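Long-range contact in RabGDI protein (PDB 3P1W), which probably holds prenylated Rab GTPases in their GDP-bound state and accompanies them between membrane and cytosol, as other Rab GDP-dissociation inhibitors do: residues I337-I350 / D360-V372. Numbering follows the deposited sequence.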
ATOM      1  N   ILE A 337       5.734 -18.933  -5.409  1.00 25.51           N
ATOM      2  CA  ILE A 337       6.114 -19.130  -4.015  1.00 25.04           C
ATOM      3  C   ILE A 337       5.587 -20.497  -3.526  1.00 26.74           C
ATOM      4  O   ILE A 337       4.384 -20.757  -3.619  1.00 27.63           O
ATOM      5  CB  ILE A 337       5.563 -18.022  -3.103  1.00 23.38           C
ATOM      6  CG1 ILE A 337       6.223 -16.659  -3.439  1.00 22.27           C
ATOM      7  CG2 ILE A 337       5.803 -18.338  -1.639  1.00 22.59           C
ATOM      8  CD1 ILE A 337       5.607 -15.474  -2.686  1.00 19.30           C
ATOM      9  N   PRO A 338       6.471 -21.345  -2.968  1.00 28.39           N
ATOM     10  CA  PRO A 338       5.981 -22.636  -2.449  1.00 29.52           C
ATOM     11  C   PRO A 338       4.817 -22.455  -1.458  1.00 29.19           C
ATOM     12  O   PRO A 338       4.785 -21.471  -0.701  1.00 28.12           O
ATOM     13  CB  PRO A 338       7.224 -23.234  -1.785  1.00 30.00           C
ATOM     14  CG  PRO A 338       8.362 -22.657  -2.610  1.00 30.77           C
ATOM     15  CD  PRO A 338       7.933 -21.238  -2.865  1.00 28.23           C
ATOM     16  N   GLU A 339       3.839 -23.363  -1.516  1.00 30.38           N
ATOM     17  CA  GLU A 339       2.716 -23.365  -0.571  1.00 30.58           C
ATOM     18  C   GLU A 339       1.726 -22.188  -0.742  1.00 29.65           C
ATOM     19  O   GLU A 339       1.021 -21.797   0.206  1.00 29.38           O
ATOM     20  CB  GLU A 339       3.210 -23.439   0.886  1.00 31.09           C
ATOM     21  CG  GLU A 339       4.362 -24.454   1.158  1.00 33.25           C
ATOM     22  CD  GLU A 339       4.092 -25.901   0.667  1.00 39.44           C
ATOM     23  OE1 GLU A 339       2.932 -26.365   0.715  1.00 39.26           O
ATOM     24  OE2 GLU A 339       5.067 -26.589   0.265  1.00 42.37           O
ATOM     25  N   THR A 340       1.670 -21.622  -1.945  1.00 28.54           N
ATOM     26  CA  THR A 340       0.665 -20.626  -2.275  1.00 27.74           C
ATOM     27  C   THR A 340      -0.162 -21.131  -3.462  1.00 29.95           C
ATOM     28  O   THR A 340      -0.698 -20.343  -4.242  1.00 30.40           O
ATOM     29  CB  THR A 340       1.295 -19.263  -2.604  1.00 25.46           C
ATOM     30  OG1 THR A 340       2.159 -19.400  -3.726  1.00 23.98           O
ATOM     31  CG2 THR A 340       2.081 -18.761  -1.427  1.00 24.91           C
ATOM     32  N   ASN A 341      -0.268 -22.453  -3.581  1.00 31.75           N
ATOM     33  CA  ASN A 341      -1.175 -23.064  -4.537  1.00 33.97           C
ATOM     34  C   ASN A 341      -0.869 -22.653  -5.980  1.00 33.75           C
ATOM     35  O   ASN A 341      -1.765 -22.512  -6.810  1.00 34.24           O
ATOM     36  CB  ASN A 341      -2.616 -22.718  -4.103  1.00 34.22           C
ATOM     37  CG  ASN A 341      -2.940 -23.283  -2.724  1.00 37.06           C
ATOM     38  OD1 ASN A 341      -3.152 -24.501  -2.583  1.00 40.09           O
ATOM     39  ND2 ASN A 341      -2.934 -22.435  -1.703  1.00 34.86           N
ATOM     40  N   GLN A 342       0.423 -22.456  -6.259  1.00 33.04           N
ATOM     41  CA  GLN A 342       0.904 -22.066  -7.580  1.00 33.16           C
ATOM     42  C   GLN A 342       0.244 -20.783  -8.088  1.00 31.77           C
ATOM     43  O   GLN A 342       0.102 -20.582  -9.301  1.00 31.60           O
ATOM     44  CB  GLN A 342       0.736 -23.219  -8.601  1.00 35.48           C
ATOM     45  CG  GLN A 342       1.559 -24.484  -8.286  1.00 39.84           C
ATOM     46  CD  GLN A 342       3.067 -24.219  -8.295  1.00 45.78           C
ATOM     47  OE1 GLN A 342       3.700 -24.140  -7.236  1.00 49.97           O
ATOM     48  NE2 GLN A 342       3.644 -24.071  -9.490  1.00 48.06           N
ATOM     49  N   THR A 343      -0.134 -19.901  -7.166  1.00 30.29           N
ATOM     50  CA  THR A 343      -0.777 -18.630  -7.556  1.00 29.88           C
ATOM     51  C   THR A 343       0.153 -17.738  -8.378  1.00 28.90           C
ATOM     52  O   THR A 343       1.376 -17.733  -8.176  1.00 28.49           O
ATOM     53  CB  THR A 343      -1.309 -17.838  -6.354  1.00 28.77           C
ATOM     54  OG1 THR A 343      -0.292 -17.745  -5.332  1.00 27.94           O
ATOM     55  CG2 THR A 343      -2.592 -18.505  -5.809  1.00 31.01           C
ATOM     56  N   ASN A 344      -0.437 -17.004  -9.316  1.00 28.59           N
ATOM     57  CA  ASN A 344       0.319 -16.104 -10.205  1.00 27.71           C
ATOM     58  C   ASN A 344       0.449 -14.704  -9.618  1.00 25.85           C
ATOM     59  O   ASN A 344       1.206 -13.865 -10.131  1.00 25.20           O
ATOM     60  CB  ASN A 344      -0.337 -16.048 -11.582  1.00 29.27           C
ATOM     61  CG  ASN A 344      -0.168 -17.333 -12.348  1.00 32.63           C
ATOM     62  OD1 ASN A 344       0.911 -17.913 -12.354  1.00 37.68           O
ATOM     63  ND2 ASN A 344      -1.230 -17.795 -12.985  1.00 35.41           N
ATOM     64  N   SER A 345      -0.328 -14.454  -8.576  1.00 23.93           N
ATOM     65  CA  SER A 345      -0.183 -13.282  -7.762  1.00 23.06           C
ATOM     66  C   SER A 345      -0.700 -13.606  -6.357  1.00 22.67           C
ATOM     67  O   SER A 345      -1.670 -14.369  -6.178  1.00 22.71           O
ATOM     68  CB  SER A 345      -0.930 -12.102  -8.377  1.00 23.68           C
ATOM     69  OG  SER A 345      -2.281 -12.443  -8.643  1.00 25.45           O
ATOM     70  N   CYS A 346      -0.035 -13.077  -5.343  1.00 21.07           N
ATOM     71  CA  CYS A 346      -0.515 -13.268  -3.984  1.00 21.29           C
ATOM     72  C   CYS A 346       0.111 -12.259  -3.033  1.00 19.81           C
ATOM     73  O   CYS A 346       1.063 -11.567  -3.383  1.00 19.14           O
ATOM     74  CB  CYS A 346      -0.286 -14.725  -3.474  1.00 20.89           C
ATOM     75  SG  CYS A 346       1.393 -15.227  -3.241  1.00 25.02           S
ATOM     76  N   GLN A 347      -0.511 -12.146  -1.863  1.00 19.87           N
ATOM     77  CA  GLN A 347      -0.061 -11.334  -0.735  1.00 18.97           C
ATOM     78  C   GLN A 347       0.119 -12.265   0.474  1.00 19.98           C
ATOM     79  O   GLN A 347      -0.747 -13.130   0.740  1.00 21.61           O
ATOM     80  CB  GLN A 347      -1.108 -10.274  -0.395  1.00 20.41           C
ATOM     81  CG  GLN A 347      -0.743  -9.346   0.799  1.00 20.79           C
ATOM     82  CD  GLN A 347      -1.740  -8.198   0.964  1.00 25.61           C
ATOM     83  OE1 GLN A 347      -1.382  -7.078   1.343  1.00 25.00           O
ATOM     84  NE2 GLN A 347      -2.985  -8.469   0.645  1.00 29.62           N
ATOM     85  N   ILE A 348       1.237 -12.117   1.174  1.00 17.95           N
ATOM     86  CA  ILE A 348       1.500 -12.814   2.416  1.00 17.72           C
ATOM     87  C   ILE A 348       1.738 -11.795   3.504  1.00 17.09           C
ATOM     88  O   ILE A 348       2.604 -10.935   3.369  1.00 16.89           O
ATOM     89  CB  ILE A 348       2.741 -13.740   2.319  1.00 18.32           C
ATOM     90  CG1 ILE A 348       2.603 -14.778   1.191  1.00 18.11           C
ATOM     91  CG2 ILE A 348       3.031 -14.439   3.649  1.00 19.23           C
ATOM     92  CD1 ILE A 348       3.933 -15.440   0.819  1.00 19.54           C
ATOM     93  N   ILE A 349       0.911 -11.842   4.529  1.00 16.75           N
ATOM     94  CA  ILE A 349       1.023 -10.991   5.681  1.00 16.55           C
ATOM     95  C   ILE A 349       1.672 -11.798   6.798  1.00 17.65           C
ATOM     96  O   ILE A 349       1.160 -12.868   7.188  1.00 18.71           O
ATOM     97  CB  ILE A 349      -0.347 -10.431   6.089  1.00 18.11           C
ATOM     98  CG1 ILE A 349      -0.870  -9.515   4.974  1.00 19.29           C
ATOM     99  CG2 ILE A 349      -0.268  -9.679   7.458  1.00 17.91           C
ATOM    100  CD1 ILE A 349      -2.322  -9.056   5.107  1.00 21.91           C
ATOM    101  N   ILE A 350       2.770 -11.275   7.329  1.00 17.05           N
ATOM    102  CA  ILE A 350       3.469 -11.939   8.448  1.00 17.48           C
ATOM    103  C   ILE A 350       3.302 -11.141   9.751  1.00 17.14           C
ATOM    104  O   ILE A 350       3.957 -10.092   9.942  1.00 15.91           O
ATOM    105  CB  ILE A 350       4.950 -12.155   8.157  1.00 17.24           C
ATOM    106  CG1 ILE A 350       5.163 -12.839   6.796  1.00 16.78           C
ATOM    107  CG2 ILE A 350       5.596 -12.969   9.362  1.00 18.10           C
ATOM    108  CD1 ILE A 350       6.643 -12.975   6.369  1.00 17.28           C
ATOM    109  N   ASP A 360       5.009  -5.757  11.423  1.00 17.12           N
ATOM    110  CA  ASP A 360       4.726  -6.864  10.514  1.00 16.19           C
ATOM    111  C   ASP A 360       5.698  -6.861   9.310  1.00 15.61           C
ATOM    112  O   ASP A 360       6.296  -5.821   8.967  1.00 14.89           O
ATOM    113  CB  ASP A 360       3.290  -6.807  10.007  1.00 16.24           C
ATOM    114  CG  ASP A 360       2.236  -7.098  11.088  1.00 17.31           C
ATOM    115  OD1 ASP A 360       2.546  -7.234  12.307  1.00 18.17           O
ATOM    116  OD2 ASP A 360       1.052  -7.170  10.684  1.00 18.80           O
ATOM    117  N   ILE A 361       5.812  -8.001   8.660  1.00 14.78           N
ATOM    118  CA  ILE A 361       6.532  -8.113   7.384  1.00 14.79           C
ATOM    119  C   ILE A 361       5.541  -8.582   6.329  1.00 14.77           C
ATOM    120  O   ILE A 361       4.581  -9.317   6.644  1.00 15.43           O
ATOM    121  CB  ILE A 361       7.766  -9.012   7.518  1.00 14.97           C
ATOM    122  CG1 ILE A 361       8.761  -8.346   8.501  1.00 15.08           C
ATOM    123  CG2 ILE A 361       8.421  -9.293   6.173  1.00 15.82           C
ATOM    124  CD1 ILE A 361      10.082  -9.125   8.743  1.00 15.38           C
ATOM    125  N   TYR A 362       5.753  -8.141   5.094  1.00 14.49           N
ATOM    126  CA  TYR A 362       4.824  -8.374   4.002  1.00 14.50           C
ATOM    127  C   TYR A 362       5.544  -8.894   2.766  1.00 15.34           C
ATOM    128  O   TYR A 362       6.678  -8.539   2.516  1.00 14.80           O
ATOM    129  CB  TYR A 362       4.089  -7.078   3.663  1.00 13.99           C
ATOM    130  CG  TYR A 362       3.505  -6.335   4.857  1.00 14.62           C
ATOM    131  CD1 TYR A 362       2.166  -6.506   5.217  1.00 16.19           C
ATOM    132  CD2 TYR A 362       4.289  -5.478   5.641  1.00 14.19           C
ATOM    133  CE1 TYR A 362       1.614  -5.837   6.296  1.00 16.47           C
ATOM    134  CE2 TYR A 362       3.751  -4.805   6.738  1.00 15.65           C
ATOM    135  CZ  TYR A 362       2.418  -4.983   7.060  1.00 16.36           C
ATOM    136  OH  TYR A 362       1.873  -4.344   8.136  1.00 15.63           O
ATOM    137  N   ILE A 363       4.867  -9.736   1.987  1.00 15.98           N
ATOM    138  CA  ILE A 363       5.403 -10.222   0.719  1.00 16.45           C
ATOM    139  C   ILE A 363       4.308 -10.147  -0.340  1.00 18.37           C
ATOM    140  O   ILE A 363       3.224 -10.715  -0.146  1.00 19.99           O
ATOM    141  CB  ILE A 363       5.914 -11.664   0.784  1.00 17.13           C
ATOM    142  CG1 ILE A 363       6.817 -11.881   1.992  1.00 16.86           C
ATOM    143  CG2 ILE A 363       6.548 -12.059  -0.547  1.00 18.65           C
ATOM    144  CD1 ILE A 363       7.353 -13.337   2.188  1.00 19.04           C
ATOM    145  N   ASN A 364       4.571  -9.423  -1.430  1.00 17.04           N
ATOM    146  CA  ASN A 364       3.693  -9.451  -2.606  1.00 18.82           C
ATOM    147  C   ASN A 364       4.335 -10.235  -3.723  1.00 19.77           C
ATOM    148  O   ASN A 364       5.543 -10.220  -3.864  1.00 19.86           O
ATOM    149  CB  ASN A 364       3.367  -8.052  -3.063  1.00 18.79           C
ATOM    150  CG  ASN A 364       2.279  -7.438  -2.230  1.00 21.12           C
ATOM    151  OD1 ASN A 364       1.597  -8.144  -1.462  1.00 22.06           O
ATOM    152  ND2 ASN A 364       2.099  -6.133  -2.352  1.00 20.31           N
ATOM    153  N   LEU A 365       3.519 -10.937  -4.500  1.00 19.03           N
ATOM    154  CA  LEU A 365       4.009 -11.743  -5.595  1.00 19.55           C
ATOM    155  C   LEU A 365       3.185 -11.349  -6.821  1.00 20.13           C
ATOM    156  O   LEU A 365       1.945 -11.335  -6.746  1.00 19.00           O
ATOM    157  CB  LEU A 365       3.841 -13.240  -5.264  1.00 20.95           C
ATOM    158  CG  LEU A 365       4.222 -14.338  -6.243  1.00 22.47           C
ATOM    159  CD1 LEU A 365       3.271 -14.446  -7.431  1.00 21.70           C
ATOM    160  CD2 LEU A 365       5.682 -14.232  -6.724  1.00 23.22           C
ATOM    161  N   VAL A 366       3.892 -11.027  -7.917  1.00 20.36           N
ATOM    162  CA  VAL A 366       3.295 -10.746  -9.202  1.00 21.85           C
ATOM    163  C   VAL A 366       4.107 -11.360 -10.329  1.00 23.41           C
ATOM    164  O   VAL A 366       5.253 -11.770 -10.145  1.00 23.67           O
ATOM    165  CB  VAL A 366       3.120  -9.236  -9.400  1.00 21.74           C
ATOM    166  CG1 VAL A 366       1.972  -8.702  -8.506  1.00 22.58           C
ATOM    167  CG2 VAL A 366       4.431  -8.530  -9.095  1.00 21.03           C
ATOM    168  N   SER A 367       3.489 -11.468 -11.501  1.00 24.14           N
ATOM    169  CA  SER A 367       4.087 -12.249 -12.574  1.00 25.53           C
ATOM    170  C   SER A 367       3.547 -11.819 -13.929  1.00 27.67           C
ATOM    171  O   SER A 367       3.035 -10.707 -14.079  1.00 27.71           O
ATOM    172  CB  SER A 367       3.805 -13.746 -12.316  1.00 26.54           C
ATOM    173  OG  SER A 367       2.416 -14.022 -12.392  1.00 26.53           O
ATOM    174  N   PHE A 368       3.676 -12.705 -14.920  1.00 29.19           N
ATOM    175  CA  PHE A 368       3.118 -12.481 -16.242  1.00 31.48           C
ATOM    176  C   PHE A 368       1.607 -12.216 -16.206  1.00 31.71           C
ATOM    177  O   PHE A 368       1.093 -11.486 -17.057  1.00 32.53           O
ATOM    178  CB  PHE A 368       3.415 -13.679 -17.126  1.00 33.31           C
ATOM    179  CG  PHE A 368       2.843 -13.568 -18.513  1.00 36.79           C
ATOM    180  CD1 PHE A 368       3.395 -12.679 -19.434  1.00 39.14           C
ATOM    181  CD2 PHE A 368       1.754 -14.348 -18.896  1.00 40.26           C
ATOM    182  CE1 PHE A 368       2.871 -12.578 -20.721  1.00 42.54           C
ATOM    183  CE2 PHE A 368       1.222 -14.244 -20.178  1.00 41.98           C
ATOM    184  CZ  PHE A 368       1.779 -13.364 -21.089  1.00 42.56           C
ATOM    185  N   GLN A 369       0.902 -12.785 -15.228  1.00 31.28           N
ATOM    186  CA  GLN A 369      -0.543 -12.521 -15.078  1.00 32.22           C
ATOM    187  C   GLN A 369      -0.863 -11.026 -15.109  1.00 31.14           C
ATOM    188  O   GLN A 369      -1.789 -10.601 -15.809  1.00 31.56           O
ATOM    189  CB  GLN A 369      -1.090 -13.159 -13.787  1.00 32.11           C
ATOM    190  CG  GLN A 369      -2.576 -12.874 -13.516  1.00 32.60           C
ATOM    191  CD  GLN A 369      -2.937 -12.795 -12.037  1.00 33.74           C
ATOM    192  OE1 GLN A 369      -2.141 -13.132 -11.161  1.00 29.20           O
ATOM    193  NE2 GLN A 369      -4.160 -12.321 -11.757  1.00 36.18           N
ATOM    194  N   HIS A 370      -0.107 -10.231 -14.351  1.00 29.46           N
ATOM    195  CA  HIS A 370      -0.300  -8.770 -14.314  1.00 28.76           C
ATOM    196  C   HIS A 370       0.614  -7.987 -15.277  1.00 29.41           C
ATOM    197  O   HIS A 370       0.765  -6.778 -15.145  1.00 29.41           O
ATOM    198  CB  HIS A 370      -0.112  -8.239 -12.880  1.00 26.44           C
ATOM    199  CG  HIS A 370      -1.276  -8.504 -11.981  1.00 25.54           C
ATOM    200  ND1 HIS A 370      -1.399  -9.660 -11.235  1.00 26.71           N
ATOM    201  CD2 HIS A 370      -2.387  -7.773 -11.726  1.00 24.73           C
ATOM    202  CE1 HIS A 370      -2.533  -9.621 -10.557  1.00 25.51           C
ATOM    203  NE2 HIS A 370      -3.157  -8.492 -10.843  1.00 23.48           N
ATOM    204  N   GLY A 371       1.228  -8.673 -16.235  1.00 30.95           N
ATOM    205  CA  GLY A 371       2.076  -8.021 -17.230  1.00 31.71           C
ATOM    206  C   GLY A 371       3.318  -7.345 -16.686  1.00 31.05           C
ATOM    207  O   GLY A 371       3.771  -6.326 -17.238  1.00 31.36           O
ATOM    208  N   VAL A 372       3.867  -7.887 -15.595  1.00 28.82           N
ATOM    209  CA  VAL A 372       4.995  -7.230 -14.943  1.00 27.91           C
ATOM    210  C   VAL A 372       6.322  -8.002 -15.074  1.00 27.83           C
ATOM    211  O   VAL A 372       7.381  -7.420 -14.841  1.00 25.90           O
ATOM    212  CB  VAL A 372       4.670  -6.887 -13.459  1.00 27.44           C
ATOM    213  CG1 VAL A 372       3.559  -5.842 -13.384  1.00 25.92           C
ATOM    214  CG2 VAL A 372       4.306  -8.097 -12.683  1.00 27.39           C
TER
HETATM  215  O   HOH W   1       0.629 -11.249 -11.499  1.00 28.27           O
HETATM  216  O   HOH W   2       2.876 -16.625 -14.306  1.00 44.98           O
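Leu365 and Cys346 face each other as a hydrogen-bonded pair in the antiparallel hairpin of strands 346-350 and 361-367, and Leu365 is the residue most buried by the opposite segment. Its CB lies 3.7 Å from Cys346 SG, a small, polarisable sulfur that fits close to the strand. With CG anti to the backbone N (chi1 178°), the leucine then spreads toward the incoming loop: CG meets Ile337 CD1 at 4.0 Å, CD2 passes Ile337 CG1, and CD1 rests 3.4 Å from Asn344 O. Ile348, Ile350, Ile361 and Ile363 continue this apolar face, beta-branched residues well suited to extended strands.

The other face is more polar. There Gln347 and Asn364 run side by side, their amide planes 57° apart. Asn364 OD1 sits 3.5 Å from Gln347 CG and is buried without a polar partner in the model, while Asn364 ND2 bonds to Ser437 O and Pro93 O, and Gln347 OE1 to Ser437 OG.

Past the Cys346-Leu365 pair, where strand 346-350 begins and strand 361-367 runs out, short hydroxyl side chains take over. Ser367 OG donates to Asn344 O (2.6 Å), in the carbonyl plane and on a lone pair. Ser345 OG gives its proton to Gln369 OE1 at 2.6 Å and also bonds to the backbone N of Glu121 on the neighbouring parallel strand 117-129; it lies at the edge of the His370 ring. A water held by Asn344 O, Ser367 N and His370 ND1 bridges the diverging chains, and His370 NE2 bonds to Leu118 O, fixing the ring from its other nitrogen.

Six backbone bonds, such as Ile348 N to Ile363 O (2.8 Å, 164° at the hydrogen), join the hairpin inside a mixed sheet. One face is lined by aliphatic side chains and a thiol; at the separating end Asn344 O, which has no backbone partner across the hairpin, is bonded by Ser367 OG and a water instead.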